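Local atomic coordinates of 16S rRNA methylase (Uncultured bacterium, PDB entry 7JLZ), a protein that probably methylates A1408 of 16S ribosomal RNA in the 30S subunit, a modification that confers resistance to aminoglycoside antibiotics. Residues Gly53-Ser65 with Tyr78-Leu90. Residues are numbered along the deposited sequence; the frame is centred on the assembly and turned at random.
Sequences GIEPIQKQLENYS and YILGSVEYFPDEL
The backbone N of S65 sits over one face of the Y78 ring, displaced from its centre, while S65 CB lies 3.5 Å from Y78 CD1. L61 crosses the same side chain, its CD1 3.7 Å from Y78 CB, and the Y78 hydroxyl is hydrogen-bonded to S68 OG farther along the helix. The F86 ring carries P87 CD over one face and S82 O in plane at its edge; the I54 side chain crosses it at about a right angle, CD1 3.7 Å from F86 CZ. With CG1 beside the backbone N (chi1 -50°) and the chain extended beyond it (chi2 175°), I54 carries CD1 to L90 CD1, tip to tip at 3.5 Å. Its other branch, CG2, presses on G81 CA at 3.4 Å, a tight fit. Parallel strand pairing joins the backbones: I79 N donates to G53 O (2.8 Å), E55 N to I79 O, and G81 N to E55 O. E55 OE2 accepts a hydrogen bond from G32 N, while Q60 NE2 donates to OE1 from above the carboxylate plane. Strands 49-55 and 76-80 and helix 58-70 form a beta-alpha-beta unit of the Rossmann-like fold; Y78 also touches helix 37-45, and outermost strand 76-80 pairs Y78 with V4 and L80 with K2.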
ATOM      1  N   GLY A  53      -2.503   0.762   7.651  1.00 21.86           N
ATOM      2  CA  GLY A  53      -2.448   1.875   6.712  1.00 23.14           C
ATOM      3  C   GLY A  53      -1.507   2.957   7.213  1.00 24.55           C
ATOM      4  O   GLY A  53      -1.507   3.284   8.400  1.00 26.13           O
ATOM      5  N   ILE A  54      -0.714   3.526   6.299  1.00 24.16           N
ATOM      6  CA  ILE A  54       0.237   4.589   6.637  1.00 21.59           C
ATOM      7  C   ILE A  54       0.039   5.767   5.691  1.00 25.71           C
ATOM      8  O   ILE A  54       0.200   5.620   4.474  1.00 27.91           O
ATOM      9  CB  ILE A  54       1.690   4.093   6.563  1.00 22.98           C
ATOM     10  CG1 ILE A  54       1.834   2.787   7.354  1.00 22.65           C
ATOM     11  CG2 ILE A  54       2.647   5.157   7.109  1.00 25.07           C
ATOM     12  CD1 ILE A  54       3.231   2.152   7.222  1.00 28.58           C
ATOM     13  N   GLU A  55      -0.286   6.930   6.248  1.00 21.58           N
ATOM     14  CA  GLU A  55      -0.451   8.165   5.495  1.00 22.01           C
ATOM     15  C   GLU A  55       0.102   9.348   6.279  1.00 22.50           C
ATOM     16  O   GLU A  55       0.180   9.304   7.510  1.00 23.50           O
ATOM     17  CB  GLU A  55      -1.928   8.426   5.149  1.00 21.04           C
ATOM     18  CG  GLU A  55      -2.538   7.331   4.278  1.00 24.15           C
ATOM     19  CD  GLU A  55      -1.924   7.252   2.882  1.00 24.36           C
ATOM     20  OE1 GLU A  55      -1.493   8.294   2.350  1.00 26.72           O
ATOM     21  OE2 GLU A  55      -1.870   6.120   2.334  1.00 28.19           O
ATOM     22  N   PRO A  56       0.480  10.434   5.589  1.00 25.22           N
ATOM     23  CA  PRO A  56       1.163  11.545   6.277  1.00 24.57           C
ATOM     24  C   PRO A  56       0.267  12.553   6.965  1.00 24.13           C
ATOM     25  O   PRO A  56       0.742  13.274   7.853  1.00 26.66           O
ATOM     26  CB  PRO A  56       1.946  12.225   5.152  1.00 30.23           C
ATOM     27  CG  PRO A  56       1.149  11.893   3.899  1.00 25.34           C
ATOM     28  CD  PRO A  56       0.632  10.503   4.123  1.00 24.97           C
ATOM     29  N   ILE A  57      -0.989  12.703   6.555  1.00 25.61           N
ATOM     30  CA  ILE A  57      -1.840  13.771   7.066  1.00 26.48           C
ATOM     31  C   ILE A  57      -2.876  13.138   7.983  1.00 27.22           C
ATOM     32  O   ILE A  57      -3.578  12.209   7.578  1.00 28.40           O
ATOM     33  CB  ILE A  57      -2.486  14.562   5.916  1.00 26.79           C
ATOM     34  CG1 ILE A  57      -1.400  15.265   5.097  1.00 33.44           C
ATOM     35  CG2 ILE A  57      -3.526  15.574   6.437  1.00 28.39           C
ATOM     36  CD1 ILE A  57      -1.867  15.811   3.770  1.00 39.37           C
ATOM     37  N   GLN A  58      -2.969  13.630   9.229  1.00 27.33           N
ATOM     38  CA  GLN A  58      -3.818  12.952  10.203  1.00 28.54           C
ATOM     39  C   GLN A  58      -5.271  12.897   9.734  1.00 28.19           C
ATOM     40  O   GLN A  58      -5.950  11.874   9.902  1.00 29.58           O
ATOM     41  CB  GLN A  58      -3.737  13.644  11.556  1.00 37.42           C
ATOM     42  CG  GLN A  58      -4.667  13.033  12.577  1.00 45.24           C
ATOM     43  CD  GLN A  58      -4.848  13.922  13.790  1.00 57.01           C
ATOM     44  OE1 GLN A  58      -4.400  15.070  13.806  1.00 61.13           O
ATOM     45  NE2 GLN A  58      -5.507  13.397  14.813  1.00 59.18           N
ATOM     46  N   LYS A  59      -5.749  13.975   9.116  1.00 31.99           N
ATOM     47  CA  LYS A  59      -7.148  14.020   8.684  1.00 29.92           C
ATOM     48  C   LYS A  59      -7.470  12.939   7.655  1.00 28.34           C
ATOM     49  O   LYS A  59      -8.646  12.563   7.516  1.00 29.84           O
ATOM     50  CB  LYS A  59      -7.484  15.409   8.123  1.00 33.23           C
ATOM     51  CG  LYS A  59      -7.760  16.459   9.187  1.00 38.16           C
ATOM     52  CD  LYS A  59      -8.115  17.813   8.565  1.00 43.64           C
ATOM     53  CE  LYS A  59      -8.642  18.790   9.614  1.00 47.44           C
ATOM     54  NZ  LYS A  59      -9.101  20.057   8.999  1.00 55.54           N
ATOM     55  N   GLN A  60      -6.468  12.440   6.921  1.00 28.39           N
ATOM     56  CA  GLN A  60      -6.712  11.375   5.949  1.00 25.01           C
ATOM     57  C   GLN A  60      -7.328  10.152   6.598  1.00 27.94           C
ATOM     58  O   GLN A  60      -8.158   9.469   5.990  1.00 28.57           O
ATOM     59  CB  GLN A  60      -5.415  10.921   5.284  1.00 31.01           C
ATOM     60  CG  GLN A  60      -4.848  11.857   4.294  1.00 34.75           C
ATOM     61  CD  GLN A  60      -3.609  11.288   3.681  1.00 28.26           C
ATOM     62  OE1 GLN A  60      -2.505  11.759   3.956  1.00 27.29           O
ATOM     63  NE2 GLN A  60      -3.772  10.271   2.839  1.00 26.09           N
ATOM     64  N   LEU A  61      -6.862   9.801   7.797  1.00 23.04           N
ATOM     65  CA  LEU A  61      -7.202   8.528   8.404  1.00 22.70           C
ATOM     66  C   LEU A  61      -8.217   8.671   9.525  1.00 26.96           C
ATOM     67  O   LEU A  61      -8.553   7.672  10.165  1.00 26.33           O
ATOM     68  CB  LEU A  61      -5.938   7.830   8.918  1.00 26.06           C
ATOM     69  CG  LEU A  61      -4.911   7.595   7.815  1.00 25.74           C
ATOM     70  CD1 LEU A  61      -3.687   6.905   8.411  1.00 31.87           C
ATOM     71  CD2 LEU A  61      -5.495   6.779   6.689  1.00 27.76           C
ATOM     72  N   GLU A  62      -8.733   9.882   9.744  1.00 27.60           N
ATOM     73  CA  GLU A  62      -9.654  10.138  10.852  1.00 26.74           C
ATOM     74  C   GLU A  62     -10.942   9.316  10.737  1.00 30.63           C
ATOM     75  O   GLU A  62     -11.354   8.652  11.693  1.00 34.00           O
ATOM     76  CB  GLU A  62      -9.974  11.635  10.910  1.00 33.41           C
ATOM     77  CG  GLU A  62     -11.198  11.977  11.738  1.00 40.94           C
ATOM     78  CD  GLU A  62     -11.486  13.469  11.794  1.00 48.68           C
ATOM     79  OE1 GLU A  62     -10.601  14.268  11.421  1.00 48.94           O
ATOM     80  OE2 GLU A  62     -12.606  13.840  12.210  1.00 48.91           O
ATOM     81  N   ASN A  63     -11.594   9.345   9.570  1.00 30.11           N
ATOM     82  CA  ASN A  63     -12.911   8.712   9.429  1.00 30.54           C
ATOM     83  C   ASN A  63     -12.829   7.194   9.602  1.00 33.62           C
ATOM     84  O   ASN A  63     -13.555   6.614  10.418  1.00 33.52           O
ATOM     85  CB  ASN A  63     -13.517   9.066   8.066  1.00 35.61           C
ATOM     86  CG  ASN A  63     -14.850   8.360   7.807  1.00 46.85           C
ATOM     87  OD1 ASN A  63     -15.645   8.149   8.724  1.00 52.70           O
ATOM     88  ND2 ASN A  63     -15.097   8.002   6.552  1.00 49.91           N
ATOM     89  N   TYR A  64     -11.948   6.526   8.846  1.00 29.52           N
ATOM     90  CA  TYR A  64     -11.911   5.065   8.896  1.00 27.13           C
ATOM     91  C   TYR A  64     -11.242   4.536  10.158  1.00 27.31           C
ATOM     92  O   TYR A  64     -11.572   3.428  10.595  1.00 29.37           O
ATOM     93  CB  TYR A  64     -11.239   4.485   7.640  1.00 27.25           C
ATOM     94  CG  TYR A  64     -12.284   4.308   6.549  1.00 28.26           C
ATOM     95  CD1 TYR A  64     -13.211   3.266   6.615  1.00 28.15           C
ATOM     96  CD2 TYR A  64     -12.389   5.211   5.505  1.00 27.61           C
ATOM     97  CE1 TYR A  64     -14.209   3.114   5.646  1.00 29.03           C
ATOM     98  CE2 TYR A  64     -13.391   5.074   4.522  1.00 27.84           C
ATOM     99  CZ  TYR A  64     -14.286   4.015   4.599  1.00 30.29           C
ATOM    100  OH  TYR A  64     -15.278   3.874   3.640  1.00 34.35           O
ATOM    101  N   SER A  65     -10.317   5.281  10.765  1.00 27.97           N
ATOM    102  CA  SER A  65      -9.786   4.811  12.043  1.00 30.17           C
ATOM    103  C   SER A  65     -10.853   4.876  13.125  1.00 32.44           C
ATOM    104  O   SER A  65     -10.901   4.015  14.012  1.00 33.10           O
ATOM    105  CB  SER A  65      -8.546   5.613  12.452  1.00 30.83           C
ATOM    106  OG  SER A  65      -8.815   7.006  12.505  1.00 31.24           O
ATOM    107  N   TYR A  78      -3.996   2.367  11.899  1.00 24.81           N
ATOM    108  CA  TYR A  78      -3.712   3.504  11.034  1.00 22.29           C
ATOM    109  C   TYR A  78      -2.615   4.357  11.649  1.00 25.46           C
ATOM    110  O   TYR A  78      -2.732   4.772  12.804  1.00 26.27           O
ATOM    111  CB  TYR A  78      -4.981   4.349  10.817  1.00 26.19           C
ATOM    112  CG  TYR A  78      -6.128   3.531  10.263  1.00 25.05           C
ATOM    113  CD1 TYR A  78      -6.958   2.784  11.109  1.00 26.61           C
ATOM    114  CD2 TYR A  78      -6.378   3.492   8.897  1.00 30.07           C
ATOM    115  CE1 TYR A  78      -7.993   2.015  10.602  1.00 29.23           C
ATOM    116  CE2 TYR A  78      -7.428   2.736   8.379  1.00 28.01           C
ATOM    117  CZ  TYR A  78      -8.228   2.000   9.241  1.00 29.35           C
ATOM    118  OH  TYR A  78      -9.267   1.241   8.745  1.00 33.63           O
ATOM    119  N   ILE A  79      -1.563   4.631  10.874  1.00 23.97           N
ATOM    120  CA  ILE A  79      -0.319   5.190  11.398  1.00 24.26           C
ATOM    121  C   ILE A  79       0.111   6.389  10.566  1.00 25.65           C
ATOM    122  O   ILE A  79      -0.043   6.398   9.339  1.00 24.05           O
ATOM    123  CB  ILE A  79       0.795   4.115  11.407  1.00 25.67           C
ATOM    124  CG1 ILE A  79       0.397   2.964  12.326  1.00 32.54           C
ATOM    125  CG2 ILE A  79       2.162   4.688  11.834  1.00 30.05           C
ATOM    126  CD1 ILE A  79       1.332   1.816  12.241  1.00 41.91           C
ATOM    127  N   LEU A  80       0.662   7.402  11.231  1.00 23.08           N
ATOM    128  CA  LEU A  80       1.243   8.534  10.519  1.00 23.15           C
ATOM    129  C   LEU A  80       2.595   8.141   9.934  1.00 31.19           C
ATOM    130  O   LEU A  80       3.450   7.594  10.640  1.00 30.02           O
ATOM    131  CB  LEU A  80       1.425   9.732  11.444  1.00 28.27           C
ATOM    132  CG  LEU A  80       0.215  10.527  11.877  1.00 31.44           C
ATOM    133  CD1 LEU A  80       0.694  11.734  12.669  1.00 36.96           C
ATOM    134  CD2 LEU A  80      -0.606  10.948  10.659  1.00 30.70           C
ATOM    135  N   GLY A  81       2.798   8.435   8.659  1.00 26.55           N
ATOM    136  CA  GLY A  81       4.083   8.135   8.054  1.00 22.18           C
ATOM    137  C   GLY A  81       4.121   8.563   6.605  1.00 26.05           C
ATOM    138  O   GLY A  81       3.099   8.882   5.996  1.00 24.99           O
ATOM    139  N   SER A  82       5.335   8.568   6.067  1.00 28.03           N
ATOM    140  CA  SER A  82       5.617   8.937   4.688  1.00 28.57           C
ATOM    141  C   SER A  82       6.989   8.361   4.374  1.00 28.26           C
ATOM    142  O   SER A  82       7.671   7.846   5.265  1.00 28.34           O
ATOM    143  CB  SER A  82       5.613  10.456   4.488  1.00 29.06           C
ATOM    144  OG  SER A  82       6.747  11.048   5.105  1.00 29.44           O
ATOM    145  N   VAL A  83       7.393   8.457   3.102  1.00 27.54           N
ATOM    146  CA  VAL A  83       8.746   8.020   2.727  1.00 27.05           C
ATOM    147  C   VAL A  83       9.779   8.716   3.594  1.00 33.57           C
ATOM    148  O   VAL A  83      10.706   8.089   4.121  1.00 36.53           O
ATOM    149  CB  VAL A  83       9.023   8.291   1.237  1.00 30.05           C
ATOM    150  CG1 VAL A  83      10.519   8.121   0.938  1.00 33.07           C
ATOM    151  CG2 VAL A  83       8.212   7.385   0.349  1.00 28.77           C
ATOM    152  N   GLU A  84       9.631  10.030   3.756  1.00 30.03           N
ATOM    153  CA  GLU A  84      10.619  10.846   4.443  1.00 33.92           C
ATOM    154  C   GLU A  84      10.563  10.692   5.959  1.00 30.84           C
ATOM    155  O   GLU A  84      11.570  10.938   6.633  1.00 31.89           O
ATOM    156  CB  GLU A  84      10.426  12.312   4.055  1.00 37.01           C
ATOM    157  CG  GLU A  84      10.731  12.632   2.590  1.00 45.02           C
ATOM    158  CD  GLU A  84       9.721  12.057   1.597  1.00 44.77           C
ATOM    159  OE1 GLU A  84      10.146  11.729   0.467  1.00 47.66           O
ATOM    160  OE2 GLU A  84       8.519  11.936   1.941  1.00 40.60           O
ATOM    161  N   TYR A  85       9.409  10.308   6.505  1.00 28.60           N
ATOM    162  CA  TYR A  85       9.220  10.089   7.938  1.00 28.97           C
ATOM    163  C   TYR A  85       8.555   8.732   8.102  1.00 31.51           C
ATOM    164  O   TYR A  85       7.368   8.628   8.425  1.00 27.76           O
ATOM    165  CB  TYR A  85       8.389  11.207   8.573  1.00 31.91           C
ATOM    166  CG  TYR A  85       9.086  12.545   8.529  1.00 34.49           C
ATOM    167  CD1 TYR A  85      10.020  12.902   9.498  1.00 36.30           C
ATOM    168  CD2 TYR A  85       8.817  13.450   7.513  1.00 37.53           C
ATOM    169  CE1 TYR A  85      10.659  14.129   9.455  1.00 42.73           C
ATOM    170  CE2 TYR A  85       9.446  14.670   7.462  1.00 37.78           C
ATOM    171  CZ  TYR A  85      10.365  15.009   8.432  1.00 40.45           C
ATOM    172  OH  TYR A  85      10.992  16.231   8.378  1.00 43.23           O
ATOM    173  N   PHE A  86       9.326   7.685   7.838  1.00 27.10           N
ATOM    174  CA  PHE A  86       8.696   6.384   7.921  1.00 26.81           C
ATOM    175  C   PHE A  86       8.959   5.743   9.280  1.00 27.51           C
ATOM    176  O   PHE A  86      10.077   5.837   9.804  1.00 28.25           O
ATOM    177  CB  PHE A  86       9.214   5.469   6.815  1.00 29.71           C
ATOM    178  CG  PHE A  86       8.419   4.221   6.686  1.00 26.26           C
ATOM    179  CD1 PHE A  86       8.748   3.100   7.434  1.00 28.46           C
ATOM    180  CD2 PHE A  86       7.292   4.190   5.881  1.00 26.08           C
ATOM    181  CE1 PHE A  86       7.982   1.958   7.341  1.00 25.96           C
ATOM    182  CE2 PHE A  86       6.523   3.053   5.785  1.00 28.34           C
ATOM    183  CZ  PHE A  86       6.860   1.934   6.518  1.00 28.89           C
ATOM    184  N   PRO A  87       7.980   5.067   9.884  1.00 26.76           N
ATOM    185  CA  PRO A  87       8.200   4.501  11.230  1.00 31.22           C
ATOM    186  C   PRO A  87       9.138   3.297  11.192  1.00 26.06           C
ATOM    187  O   PRO A  87       8.810   2.265  10.600  1.00 30.34           O
ATOM    188  CB  PRO A  87       6.792   4.098  11.682  1.00 31.04           C
ATOM    189  CG  PRO A  87       6.016   3.925  10.404  1.00 33.65           C
ATOM    190  CD  PRO A  87       6.575   4.937   9.445  1.00 31.15           C
ATOM    191  N   ASP A  88      10.299   3.434  11.852  1.00 30.44           N
ATOM    192  CA  ASP A  88      11.273   2.342  11.921  1.00 34.18           C
ATOM    193  C   ASP A  88      10.655   1.062  12.461  1.00 26.78           C
ATOM    194  O   ASP A  88      11.085  -0.042  12.085  1.00 25.34           O
ATOM    195  CB  ASP A  88      12.451   2.736  12.819  1.00 37.85           C
ATOM    196  CG  ASP A  88      13.488   3.594  12.111  1.00 42.71           C
ATOM    197  OD1 ASP A  88      13.594   3.537  10.869  1.00 43.08           O
ATOM    198  OD2 ASP A  88      14.215   4.324  12.819  1.00 47.41           O
ATOM    199  N   GLU A  89       9.688   1.196  13.366  1.00 27.34           N
ATOM    200  CA  GLU A  89       9.009   0.066  13.989  1.00 29.47           C
ATOM    201  C   GLU A  89       8.399  -0.887  12.973  1.00 28.01           C
ATOM    202  O   GLU A  89       8.227  -2.073  13.279  1.00 28.98           O
ATOM    203  CB  GLU A  89       7.904   0.572  14.927  1.00 28.01           C
ATOM    204  CG  GLU A  89       8.373   1.409  16.120  1.00 35.57           C
ATOM    205  CD  GLU A  89       8.261   2.916  15.865  1.00 36.86           C
ATOM    206  OE1 GLU A  89       8.326   3.333  14.684  1.00 32.85           O
ATOM    207  OE2 GLU A  89       8.114   3.678  16.847  1.00 40.67           O
ATOM    208  N   LEU A  90       8.058  -0.407  11.778  1.00 25.10           N
ATOM    209  CA  LEU A  90       7.390  -1.245  10.797  1.00 28.49           C
ATOM    210  C   LEU A  90       8.329  -1.873   9.784  1.00 28.93           C
ATOM    211  O   LEU A  90       7.878  -2.676   8.961  1.00 28.59           O
ATOM    212  CB  LEU A  90       6.318  -0.433  10.060  1.00 27.31           C
ATOM    213  CG  LEU A  90       5.143  -0.096  10.984  1.00 30.57           C
ATOM    214  CD1 LEU A  90       4.129   0.779  10.271  1.00 35.15           C
ATOM    215  CD2 LEU A  90       4.480  -1.375  11.496  1.00 32.67           C
TER